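Local coordinates for protein alkylpurine DNA glycosylase AlkC (PDB 5VHV) that excises alkylated purine bases from damaged DNA to start base excision repair, probably without flipping the damaged nucleotide out of the helix, at residues Ser185-Tyr188 and Val189-Ser192; His196-Asp199 and Ile200-His204; Ala133-Gln136 and Ala137-Gln140. All coordinates share one frame; numbering follows the deposited sequence. Where two conformers were deposited one is given.

Interaction 1: residues Ser185-Tyr188 and Val189-Ser192; sequences SSLY and VRKS. With nucleotides of chain C.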
ATOM      1  N   SER A 185       0.262 -14.121 -13.183  1.00 22.22           N
ATOM      2  CA  SER A 185       0.639 -13.440 -14.414  1.00 25.46           C
ATOM      3  C   SER A 185       0.301 -11.955 -14.387  1.00 21.94           C
ATOM      4  O   SER A 185       0.814 -11.201 -15.225  1.00 22.63           O
ATOM      5  CB  SER A 185      -0.053 -14.108 -15.616  1.00 24.70           C
ATOM      6  OG  SER A 185      -1.463 -14.032 -15.482  1.00 29.34           O
ATOM      7  N   SER A 186      -0.535 -11.514 -13.449  1.00 20.38           N
ATOM      8  CA  SER A 186      -0.995 -10.131 -13.373  1.00 19.47           C
ATOM      9  C   SER A 186      -0.100  -9.320 -12.438  1.00 20.72           C
ATOM     10  O   SER A 186       0.021  -9.647 -11.257  1.00 18.25           O
ATOM     11  CB  SER A 186      -2.436 -10.081 -12.859  1.00 22.62           C
ATOM     12  OG  SER A 186      -2.781  -8.781 -12.362  1.00 20.05           O
ATOM     13  N   LEU A 187       0.480  -8.233 -12.949  1.00 20.55           N
ATOM     14  CA  LEU A 187       1.241  -7.331 -12.080  1.00 20.95           C
ATOM     15  C   LEU A 187       0.375  -6.778 -10.955  1.00 16.80           C
ATOM     16  O   LEU A 187       0.833  -6.624  -9.817  1.00 19.72           O
ATOM     17  CB  LEU A 187       1.814  -6.182 -12.915  1.00 21.68           C
ATOM     18  CG  LEU A 187       2.579  -5.109 -12.145  1.00 22.66           C
ATOM     19  CD1 LEU A 187       3.748  -5.682 -11.371  1.00 21.81           C
ATOM     20  CD2 LEU A 187       3.047  -4.021 -13.126  1.00 28.75           C
ATOM     21  N   TYR A 188      -0.865  -6.416 -11.280  1.00 18.78           N
ATOM     22  CA  TYR A 188      -1.817  -5.918 -10.291  1.00 15.50           C
ATOM     23  C   TYR A 188      -1.936  -6.884  -9.125  1.00 15.22           C
ATOM     24  O   TYR A 188      -1.860  -6.491  -7.951  1.00 16.39           O
ATOM     25  CB  TYR A 188      -3.156  -5.726 -10.991  1.00 19.29           C
ATOM     26  CG  TYR A 188      -4.241  -5.024 -10.207  1.00 19.93           C
ATOM     27  CD1 TYR A 188      -3.970  -3.896  -9.436  1.00 16.12           C
ATOM     28  CD2 TYR A 188      -5.556  -5.448 -10.303  1.00 18.05           C
ATOM     29  CE1 TYR A 188      -4.978  -3.240  -8.754  1.00 16.29           C
ATOM     30  CE2 TYR A 188      -6.561  -4.811  -9.623  1.00 16.87           C
ATOM     31  CZ  TYR A 188      -6.266  -3.695  -8.857  1.00 15.37           C
ATOM     32  OH  TYR A 188      -7.267  -3.035  -8.200  1.00 15.79           O
ATOM     33  N   VAL A 189      -2.095  -8.169  -9.436  1.00 14.65           N
ATOM     34  CA  VAL A 189      -2.155  -9.180  -8.386  1.00 14.93           C
ATOM     35  C   VAL A 189      -0.819  -9.269  -7.654  1.00 14.86           C
ATOM     36  O   VAL A 189      -0.776  -9.349  -6.415  1.00 14.56           O
ATOM     37  CB  VAL A 189      -2.567 -10.542  -8.978  1.00 16.23           C
ATOM     38  CG1 VAL A 189      -2.490 -11.658  -7.891  1.00 17.10           C
ATOM     39  CG2 VAL A 189      -3.973 -10.452  -9.552  1.00 15.91           C
ATOM     40  N   ARG A 190       0.296  -9.291  -8.402  1.00 15.66           N
ATOM     41  CA  ARG A 190       1.594  -9.477  -7.759  1.00 16.92           C
ATOM     42  C   ARG A 190       1.882  -8.364  -6.769  1.00 16.94           C
ATOM     43  O   ARG A 190       2.421  -8.621  -5.688  1.00 14.43           O
ATOM     44  CB  ARG A 190       2.718  -9.563  -8.795  1.00 19.92           C
ATOM     45  CG  ARG A 190       2.600 -10.781  -9.689  1.00 18.39           C
ATOM     46  CD  ARG A 190       3.881 -11.102 -10.456  1.00 17.96           C
ATOM     47  NE  ARG A 190       4.286 -10.045 -11.380  1.00 21.44           N
ATOM     48  CZ  ARG A 190       3.817  -9.894 -12.612  1.00 25.00           C
ATOM     49  NH1 ARG A 190       2.901 -10.727 -13.086  1.00 24.16           N
ATOM     50  NH2 ARG A 190       4.278  -8.909 -13.386  1.00 27.48           N
ATOM     51  N   LYS A 191       1.527  -7.122  -7.113  1.00 14.50           N
ATOM     52  CA  LYS A 191       1.711  -6.013  -6.180  1.00 17.87           C
ATOM     53  C   LYS A 191       1.004  -6.283  -4.863  1.00 17.99           C
ATOM     54  O   LYS A 191       1.556  -6.034  -3.783  1.00 14.64           O
ATOM     55  CB  LYS A 191       1.173  -4.717  -6.782  1.00 15.44           C
ATOM     56  CG  LYS A 191       1.967  -4.168  -7.940  1.00 19.25           C
ATOM     57  CD  LYS A 191       1.262  -2.929  -8.489  1.00 18.56           C
ATOM     58  CE  LYS A 191       2.138  -2.208  -9.522  1.00 28.69           C
ATOM     59  NZ  LYS A 191       1.358  -1.130 -10.205  1.00 30.92           N
ATOM     60  N   SER A 192      -0.246  -6.749  -4.943  1.00 13.47           N
ATOM     61  CA  SER A 192      -1.048  -7.016  -3.761  1.00 14.12           C
ATOM     62  C   SER A 192      -0.463  -8.153  -2.925  1.00 14.56           C
ATOM     63  O   SER A 192      -0.411  -8.055  -1.696  1.00 14.74           O
ATOM     64  CB  SER A 192      -2.488  -7.328  -4.190  1.00 16.30           C
ATOM     65  OG  SER A 192      -3.256  -7.673  -3.060  1.00 15.78           O
TER
ATOM     66  P    DG C   8      -1.905  -0.613  -5.926  1.00 15.46           P
ATOM     67  OP1  DG C   8      -2.562  -1.723  -6.589  1.00 16.63           O
ATOM     68  OP2  DG C   8      -0.401  -0.554  -5.831  1.00 16.44           O
ATOM     69  O5'  DG C   8      -2.329   0.788  -6.499  1.00 14.88           O
ATOM     70  C5'  DG C   8      -3.708   1.082  -6.714  1.00 15.15           C
ATOM     71  C4'  DG C   8      -3.863   2.527  -7.104  1.00 16.73           C
ATOM     72  O4'  DG C   8      -3.253   3.400  -6.114  1.00 16.15           O
ATOM     73  C3'  DG C   8      -3.218   2.887  -8.425  1.00 15.34           C
ATOM     74  O3'  DG C   8      -4.081   3.813  -9.087  1.00 19.25           O
ATOM     75  C2'  DG C   8      -1.853   3.473  -8.018  1.00 15.97           C
ATOM     76  C1'  DG C   8      -2.157   4.120  -6.676  1.00 14.67           C
ATOM     77  N9   DG C   8      -1.112   4.055  -5.670  1.00 12.59           N
ATOM     78  C8   DG C   8      -0.479   2.927  -5.232  1.00 14.21           C
ATOM     79  N7   DG C   8       0.332   3.143  -4.240  1.00 16.11           N
ATOM     80  C5   DG C   8       0.189   4.493  -3.976  1.00 12.95           C
ATOM     81  C6   DG C   8       0.825   5.308  -3.008  1.00 17.20           C
ATOM     82  O6   DG C   8       1.641   4.970  -2.139  1.00 17.29           O
ATOM     83  N1   DG C   8       0.413   6.626  -3.093  1.00 14.81           N
ATOM     84  C2   DG C   8      -0.474   7.105  -3.998  1.00 16.05           C
ATOM     85  N2   DG C   8      -0.726   8.420  -3.935  1.00 17.60           N
ATOM     86  N3   DG C   8      -1.082   6.354  -4.913  1.00 14.73           N
ATOM     87  C4   DG C   8      -0.699   5.067  -4.844  1.00 12.77           C
TER
HETATM   88  O   HOH W   1       3.104  -9.195 -16.006  1.00 44.47           O
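Arg-190 folds back over the first turn of its helix to meet Leu-187 and the carbonyl of Ser-185. Its CB lies 3.6 Å from Leu-187 O. CG sits beside Ser-186 O, the carbonyl that accepts the backbone bond from Arg-190 N. The chain then bends at chi3 (-62°), which turns the guanidinium toward the start of the helix. There one face of the group lies on the backbone of Leu-187, with Leu-187 CA 3.6 Å above the plane, over its centre. NH2 reaches Leu-187 CB at 3.7 Å and donates to water 1, which in turn donates a hydrogen bond to Ser-185 O. Arg-190 NH1 lies 3.0 Å from Ser-185 O. The hydrogen bond of NH1 goes to Asp-184 O.

Ser-186 is the N-cap. Its OG stands anti to the backbone N (chi1 161°) and accepts from Val-189 N at 3.1 Å, in a nearly straight bond (166°). The same OG is bonded to Glu-144.

On the DNA side, the edge of the Tyr-188 ring faces a backbone phosphate of DG8 of chain C, CE1 to OP1 3.6 Å. Lys-191 runs past Leu-187 CG with its CD nearest that phosphate; NZ lies farther off and does not bond it.

Helix 144-152 packs on Ser-186, Tyr-188 and Val-189. Helix 220-229 lies against Arg-190 and Lys-191, so this helix start sits between the two.

Interaction 2: residues His196-Asp199 and Ile200-His204; sequences HLND and ITKDH. With nucleotides of chain C.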
ATOM      1  N   HIS A 196       0.621  -7.525   0.890  1.00 13.81           N
ATOM      2  CA  HIS A 196       0.074  -8.347   1.970  1.00 15.57           C
ATOM      3  C   HIS A 196       1.206  -9.010   2.760  1.00 17.21           C
ATOM      4  O   HIS A 196       1.240  -8.952   3.992  1.00 14.90           O
ATOM      5  CB  HIS A 196      -0.896  -9.364   1.359  1.00 14.87           C
ATOM      6  CG  HIS A 196      -1.704 -10.156   2.341  1.00 13.79           C
ATOM      7  ND1 HIS A 196      -3.026 -10.475   2.107  1.00 14.96           N
ATOM      8  CD2 HIS A 196      -1.380 -10.750   3.514  1.00 15.56           C
ATOM      9  CE1 HIS A 196      -3.480 -11.228   3.093  1.00 15.67           C
ATOM     10  NE2 HIS A 196      -2.508 -11.393   3.970  1.00 15.33           N
ATOM     11  N   LEU A 197       2.183  -9.587   2.064  1.00 13.97           N
ATOM     12  CA  LEU A 197       3.310 -10.197   2.763  1.00 15.57           C
ATOM     13  C   LEU A 197       4.118  -9.168   3.561  1.00 17.21           C
ATOM     14  O   LEU A 197       4.510  -9.436   4.697  1.00 15.88           O
ATOM     15  CB  LEU A 197       4.201 -10.930   1.760  1.00 13.55           C
ATOM     16  CG  LEU A 197       3.606 -12.243   1.240  1.00 17.61           C
ATOM     17  CD1 LEU A 197       4.365 -12.688  -0.003  1.00 15.98           C
ATOM     18  CD2 LEU A 197       3.645 -13.324   2.288  1.00 18.49           C
ATOM     19  N   ASN A 198       4.383  -7.992   2.988  1.00 16.43           N
ATOM     20  CA  ASN A 198       5.062  -6.943   3.746  1.00 12.81           C
ATOM     21  C   ASN A 198       4.279  -6.577   5.010  1.00 15.46           C
ATOM     22  O   ASN A 198       4.870  -6.414   6.084  1.00 15.66           O
ATOM     23  CB  ASN A 198       5.294  -5.726   2.839  1.00 13.26           C
ATOM     24  CG  ASN A 198       6.007  -4.604   3.537  1.00 19.18           C
ATOM     25  OD1 ASN A 198       7.117  -4.776   4.042  1.00 17.75           O
ATOM     26  ND2 ASN A 198       5.395  -3.436   3.542  1.00 16.43           N
ATOM     27  N   ASP A 199       2.951  -6.461   4.919  1.00 14.26           N
ATOM     28  CA  ASP A 199       2.139  -6.293   6.134  1.00 14.04           C
ATOM     29  C   ASP A 199       2.474  -7.357   7.184  1.00 14.88           C
ATOM     30  O   ASP A 199       2.586  -7.065   8.378  1.00 16.66           O
ATOM     31  CB  ASP A 199       0.634  -6.406   5.837  1.00 16.02           C
ATOM     32  CG  ASP A 199       0.032  -5.223   5.094  1.00 16.23           C
ATOM     33  OD1 ASP A 199       0.690  -4.216   4.761  1.00 15.70           O
ATOM     34  OD2 ASP A 199      -1.190  -5.335   4.860  1.00 15.37           O
ATOM     35  N   ILE A 200       2.540  -8.619   6.764  1.00 14.83           N
ATOM     36  CA  ILE A 200       2.780  -9.701   7.716  1.00 14.67           C
ATOM     37  C   ILE A 200       4.131  -9.528   8.375  1.00 16.03           C
ATOM     38  O   ILE A 200       4.295  -9.856   9.558  1.00 18.30           O
ATOM     39  CB  ILE A 200       2.672 -11.077   7.031  1.00 14.91           C
ATOM     40  CG1 ILE A 200       1.270 -11.265   6.433  1.00 15.43           C
ATOM     41  CG2 ILE A 200       2.975 -12.210   8.012  1.00 19.00           C
ATOM     42  CD1 ILE A 200       1.142 -12.526   5.596  1.00 20.18           C
ATOM     43  N   THR A 201       5.116  -9.002   7.639  1.00 16.19           N
ATOM     44  CA  THR A 201       6.440  -8.900   8.228  1.00 14.50           C
ATOM     45  C   THR A 201       6.450  -7.953   9.414  1.00 19.49           C
ATOM     46  O   THR A 201       7.394  -8.008  10.214  1.00 19.47           O
ATOM     47  CB  THR A 201       7.536  -8.452   7.232  1.00 16.19           C
ATOM     48  OG1 THR A 201       7.356  -7.090   6.825  1.00 16.76           O
ATOM     49  CG2 THR A 201       7.637  -9.363   6.024  1.00 19.30           C
ATOM     50  N   LYS A 202       5.435  -7.085   9.546  1.00 17.81           N
ATOM     51  CA  LYS A 202       5.400  -6.169  10.685  1.00 15.77           C
ATOM     52  C   LYS A 202       5.130  -6.911  11.987  1.00 21.57           C
ATOM     53  O   LYS A 202       5.503  -6.428  13.061  1.00 21.72           O
ATOM     54  CB  LYS A 202       4.336  -5.082  10.486  1.00 17.01           C
ATOM     55  CG  LYS A 202       4.479  -4.286   9.154  1.00 24.43           C
ATOM     56  CD  LYS A 202       5.912  -3.910   8.813  1.00 38.89           C
ATOM     57  CE  LYS A 202       5.986  -3.136   7.484  1.00 30.27           C
ATOM     58  NZ  LYS A 202       5.170  -1.888   7.561  1.00 25.33           N
ATOM     59  N   ASP A 203       4.471  -8.058  11.915  1.00 18.23           N
ATOM     60  CA  ASP A 203       4.101  -8.821  13.104  1.00 20.04           C
ATOM     61  C   ASP A 203       4.671 -10.226  13.145  1.00 22.21           C
ATOM     62  O   ASP A 203       4.831 -10.765  14.240  1.00 23.71           O
ATOM     63  CB  ASP A 203       2.580  -8.921  13.222  1.00 23.17           C
ATOM     64  CG  ASP A 203       1.953  -7.594  13.553  1.00 26.24           C
ATOM     65  OD1 ASP A 203       2.276  -7.060  14.625  1.00 32.41           O
ATOM     66  OD2 ASP A 203       1.193  -7.076  12.730  1.00 24.23           O
ATOM     67  N   HIS A 204       4.945 -10.852  11.998  1.00 17.97           N
ATOM     68  CA  HIS A 204       5.457 -12.226  11.963  1.00 20.78           C
ATOM     69  C   HIS A 204       6.544 -12.335  10.905  1.00 20.88           C
ATOM     70  O   HIS A 204       6.398 -13.049   9.905  1.00 18.87           O
ATOM     71  CB  HIS A 204       4.327 -13.218  11.694  1.00 23.15           C
ATOM     72  CG  HIS A 204       3.187 -13.096  12.649  1.00 24.84           C
ATOM     73  ND1 HIS A 204       3.204 -13.674  13.901  1.00 27.58           N
ATOM     74  CD2 HIS A 204       2.004 -12.448  12.548  1.00 23.26           C
ATOM     75  CE1 HIS A 204       2.074 -13.397  14.524  1.00 30.97           C
ATOM     76  NE2 HIS A 204       1.329 -12.656  13.723  1.00 27.07           N
TER
ATOM     77  P    DA C   6       5.289   0.540   4.854  1.00 17.88           P
ATOM     78  OP1  DA C   6       5.243  -0.953   4.975  1.00 21.13           O
ATOM     79  OP2  DA C   6       6.476   1.228   4.312  1.00 17.48           O
ATOM     80  O5'  DA C   6       4.063   1.099   4.020  1.00 17.10           O
ATOM     81  C5'  DA C   6       2.780   0.480   4.129  1.00 18.32           C
ATOM     82  C4'  DA C   6       1.747   1.301   3.401  1.00 17.80           C
ATOM     83  O4'  DA C   6       1.626   2.595   4.041  1.00 18.92           O
ATOM     84  C3'  DA C   6       2.088   1.591   1.918  1.00 18.36           C
ATOM     85  O3'  DA C   6       1.091   1.059   1.045  1.00 18.47           O
ATOM     86  C2'  DA C   6       2.130   3.100   1.833  1.00 20.04           C
ATOM     87  C1'  DA C   6       1.319   3.521   3.033  1.00 19.08           C
ATOM     88  N9   DA C   6       1.596   4.881   3.457  1.00 19.63           N
ATOM     89  C8   DA C   6       2.818   5.460   3.657  1.00 20.65           C
ATOM     90  N7   DA C   6       2.750   6.729   3.975  1.00 23.58           N
ATOM     91  C5   DA C   6       1.395   7.001   3.942  1.00 18.52           C
ATOM     92  C6   DA C   6       0.656   8.173   4.160  1.00 15.31           C
ATOM     93  N6   DA C   6       1.221   9.355   4.482  1.00 20.56           N
ATOM     94  N1   DA C   6      -0.692   8.092   4.072  1.00 18.15           N
ATOM     95  C2   DA C   6      -1.249   6.917   3.756  1.00 22.05           C
ATOM     96  N3   DA C   6      -0.651   5.753   3.507  1.00 18.47           N
ATOM     97  C4   DA C   6       0.677   5.864   3.621  1.00 18.11           C
TER
HETATM   98  O   HOH W   2       2.595  -2.648   5.816  1.00 27.45           O
HETATM   99  O   HOH W   3       0.694  -7.804  10.148  1.00 27.69           O
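OP1 of DA6 of chain C is gripped by Lys-202 NZ at 2.8 Å and by Asn-198 ND2 at 2.9 Å. The two residues lie four apart on the chain. Water 2 lies between this phosphate, Lys-202 NZ and Asp-199 OD1, and accepts from the lysine. The Lys-202 chain bends at chi2 (-43°) and again at chi4 (59°). It passes over Asn-198 O, with CE 3.7 Å from that oxygen, before NZ reaches the phosphate. The other end of the Asn-198 amide, OD1, is bonded to Ser-232.

Thr-201 turns its hydroxyl back to the helix. OG1 sits between its own backbone N and carbonyl carbon (chi1 68°) and donates to Asn-198 O at 2.7 Å, in the carbonyl plane and on a lone pair. Thr-201 N gives its main bond to Leu-197 O and a weak one to Asn-198 O. A valine here would probably leave Asn-198 O without its hydroxyl donor and hold the backbone behind the phosphate-binding asparagine less firmly.

On another side of the turn, Ile-200 CD1 meets the edge of the His-196 ring, 3.7 Å from CD2. His-196 ND1 is bonded to Ser-151 O. Ile-200 also touches Leu-178, Trp-207 and Val-208. Water 3 joins Asp-199 O to Asp-203 OD2.

Asp-199 forms a salt bridge with Arg-155, and Asp-203 one with Arg-157. On the DNA side, a positive amine and a neutral amide N-H meet on one phosphate oxygen. Such a grip would be expected to hold the DNA backbone whatever the base sequence.

Interaction 3: residues Ala133-Gln136 and Ala137-Gln140; sequences AVMQ and AWSQ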
ATOM      1  N   ALA A 133     -13.872 -18.215   2.896  1.00 18.06           N
ATOM      2  CA  ALA A 133     -14.105 -19.258   1.896  1.00 19.28           C
ATOM      3  C   ALA A 133     -14.374 -18.648   0.528  1.00 18.82           C
ATOM      4  O   ALA A 133     -13.897 -19.147  -0.500  1.00 19.43           O
ATOM      5  CB  ALA A 133     -15.275 -20.147   2.317  1.00 22.25           C
ATOM      6  N   VAL A 134     -15.115 -17.545   0.505  1.00 18.01           N
ATOM      7  CA  VAL A 134     -15.385 -16.850  -0.749  1.00 16.31           C
ATOM      8  C   VAL A 134     -14.103 -16.308  -1.343  1.00 17.22           C
ATOM      9  O   VAL A 134     -13.846 -16.437  -2.550  1.00 17.88           O
ATOM     10  CB  VAL A 134     -16.405 -15.730  -0.503  1.00 20.01           C
ATOM     11  CG1 VAL A 134     -16.515 -14.821  -1.727  1.00 18.92           C
ATOM     12  CG2 VAL A 134     -17.730 -16.344  -0.118  1.00 20.75           C
ATOM     13  N   MET A 135     -13.273 -15.686  -0.500  1.00 14.79           N
ATOM     14  CA  MET A 135     -12.049 -15.105  -1.019  0.57 18.11           C
ATOM     15  C   MET A 135     -11.079 -16.179  -1.504  1.00 17.59           C
ATOM     16  O   MET A 135     -10.318 -15.938  -2.448  1.00 13.70           O
ATOM     17  CB  MET A 135     -11.442 -14.211   0.048  0.57 14.24           C
ATOM     18  CG  MET A 135     -12.358 -13.018   0.351  0.57 14.78           C
ATOM     19  SD  MET A 135     -11.762 -11.961   1.648  0.57 14.33           S
ATOM     20  CE  MET A 135     -10.684 -10.865   0.712  0.57 15.06           C
ATOM     21  N   GLN A 136     -11.101 -17.366  -0.905  1.00 17.00           N
ATOM     22  CA  GLN A 136     -10.319 -18.468  -1.443  1.00 16.78           C
ATOM     23  C   GLN A 136     -10.785 -18.837  -2.842  1.00 19.32           C
ATOM     24  O   GLN A 136      -9.963 -19.078  -3.733  1.00 20.54           O
ATOM     25  CB  GLN A 136     -10.400 -19.663  -0.490  1.00 20.01           C
ATOM     26  CG  GLN A 136      -9.649 -19.384   0.807  1.00 16.52           C
ATOM     27  CD  GLN A 136      -9.930 -20.406   1.869  1.00 24.76           C
ATOM     28  OE1 GLN A 136     -10.959 -21.095   1.836  1.00 21.53           O
ATOM     29  NE2 GLN A 136      -9.019 -20.518   2.828  1.00 21.80           N
ATOM     30  N   ALA A 137     -12.096 -18.871  -3.074  1.00 19.25           N
ATOM     31  CA  ALA A 137     -12.565 -19.116  -4.433  1.00 24.88           C
ATOM     32  C   ALA A 137     -12.130 -17.980  -5.359  1.00 17.10           C
ATOM     33  O   ALA A 137     -11.673 -18.221  -6.485  1.00 19.59           O
ATOM     34  CB  ALA A 137     -14.085 -19.287  -4.452  1.00 20.58           C
ATOM     35  N   TRP A 138     -12.211 -16.735  -4.879  1.00 16.40           N
ATOM     36  CA  TRP A 138     -11.841 -15.601  -5.715  1.00 16.62           C
ATOM     37  C   TRP A 138     -10.371 -15.638  -6.106  1.00 19.06           C
ATOM     38  O   TRP A 138     -10.001 -15.130  -7.168  1.00 17.16           O
ATOM     39  CB  TRP A 138     -12.146 -14.291  -4.994  1.00 15.60           C
ATOM     40  CG  TRP A 138     -13.620 -13.969  -4.906  1.00 17.90           C
ATOM     41  CD1 TRP A 138     -14.645 -14.572  -5.586  1.00 19.84           C
ATOM     42  CD2 TRP A 138     -14.213 -12.948  -4.107  1.00 16.28           C
ATOM     43  NE1 TRP A 138     -15.841 -13.977  -5.258  1.00 18.99           N
ATOM     44  CE2 TRP A 138     -15.599 -12.963  -4.367  1.00 17.85           C
ATOM     45  CE3 TRP A 138     -13.703 -12.001  -3.214  1.00 16.11           C
ATOM     46  CZ2 TRP A 138     -16.484 -12.109  -3.718  1.00 19.14           C
ATOM     47  CZ3 TRP A 138     -14.581 -11.142  -2.582  1.00 15.97           C
ATOM     48  CH2 TRP A 138     -15.960 -11.194  -2.859  1.00 18.66           C
ATOM     49  N   SER A 139      -9.514 -16.206  -5.259  1.00 15.92           N
ATOM     50  CA  SER A 139      -8.095 -16.265  -5.581  1.00 16.95           C
ATOM     51  C   SER A 139      -7.806 -17.168  -6.770  1.00 20.07           C
ATOM     52  O   SER A 139      -6.693 -17.117  -7.309  1.00 20.82           O
ATOM     53  CB  SER A 139      -7.294 -16.734  -4.362  1.00 17.88           C
ATOM     54  OG  SER A 139      -7.384 -18.146  -4.158  1.00 18.75           O
ATOM     55  N   GLN A 140      -8.772 -17.990  -7.174  1.00 17.68           N
ATOM     56  CA  GLN A 140      -8.657 -18.871  -8.319  1.00 22.36           C
ATOM     57  C   GLN A 140      -9.505 -18.402  -9.493  1.00 22.32           C
ATOM     58  O   GLN A 140      -9.634 -19.123 -10.480  1.00 21.93           O
ATOM     59  CB  GLN A 140      -9.037 -20.285  -7.884  1.00 24.05           C
ATOM     60  CG  GLN A 140      -8.181 -20.774  -6.723  1.00 37.26           C
ATOM     61  CD  GLN A 140      -8.810 -21.939  -6.003  1.00 57.49           C
ATOM     62  OE1 GLN A 140      -9.504 -21.784  -4.992  1.00 62.98           O
ATOM     63  NE2 GLN A 140      -8.581 -23.115  -6.528  1.00 37.66           N
TER
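Val-134, Gln-136 and Trp-138 carry most of this contact along helix 128-138. Val-134 lies under the indole, four residues before it. Its CG1 stands anti to the backbone N (chi1 170°), which directs this methyl at one face of the ring. CG1 is 3.6 Å from the centroid of the six-membered ring, 23° off the normal, a CH-pi contact. The methyl is nearest CE2 and CZ2, both at 3.4 Å. In the conformer described, Met-135 CG comes obliquely to within 3.9 Å of Trp-138 CE3.

This is i to i+4 packing in a helix of the all-helical DNA alkylation repair domain. The backbone bond from Trp-138 N to Val-134 O, 2.9 Å, spans the same two residues. Val-134 also meets Phe-100 and Met-104, while Trp-138 packs on Val-146, Leu-149 and Ala-150.

Gln-136 takes part mainly through its backbone and CB. Its carbonyl accepts from Ser-139 OG at 2.8 Å, with the donor tilted 22° from the carbonyl plane. Ser-139 N adds a weak bond to the same oxygen. The serine hydroxyl is also bonded to His-180 ND1, in helix 175-181. That helix reaches the Gln-136 side chain as well, through Ser-176 and Ile-177.

Overall arrangement
From the N terminus, interaction 3 comes first, on helix 128-138. Interaction 1 follows at the start of helix 187-201, and interaction 2 at the far end of that same helix. Each is a local contact within one continuous run, so none closes a long loop. They lie in series; none nests or crosses. Interactions 1 and 2 have centres about 17 Å apart and both approach phosphates of chain C. Interaction 3 stands back, its nearest atom about 14 Å from the DNA. Helix 144-152 touches side chains of both interaction 3 and interaction 1, and helix 175-181 touches those of interactions 3 and 2. These two helices thus connect helix 128-138 to the DNA-facing helix.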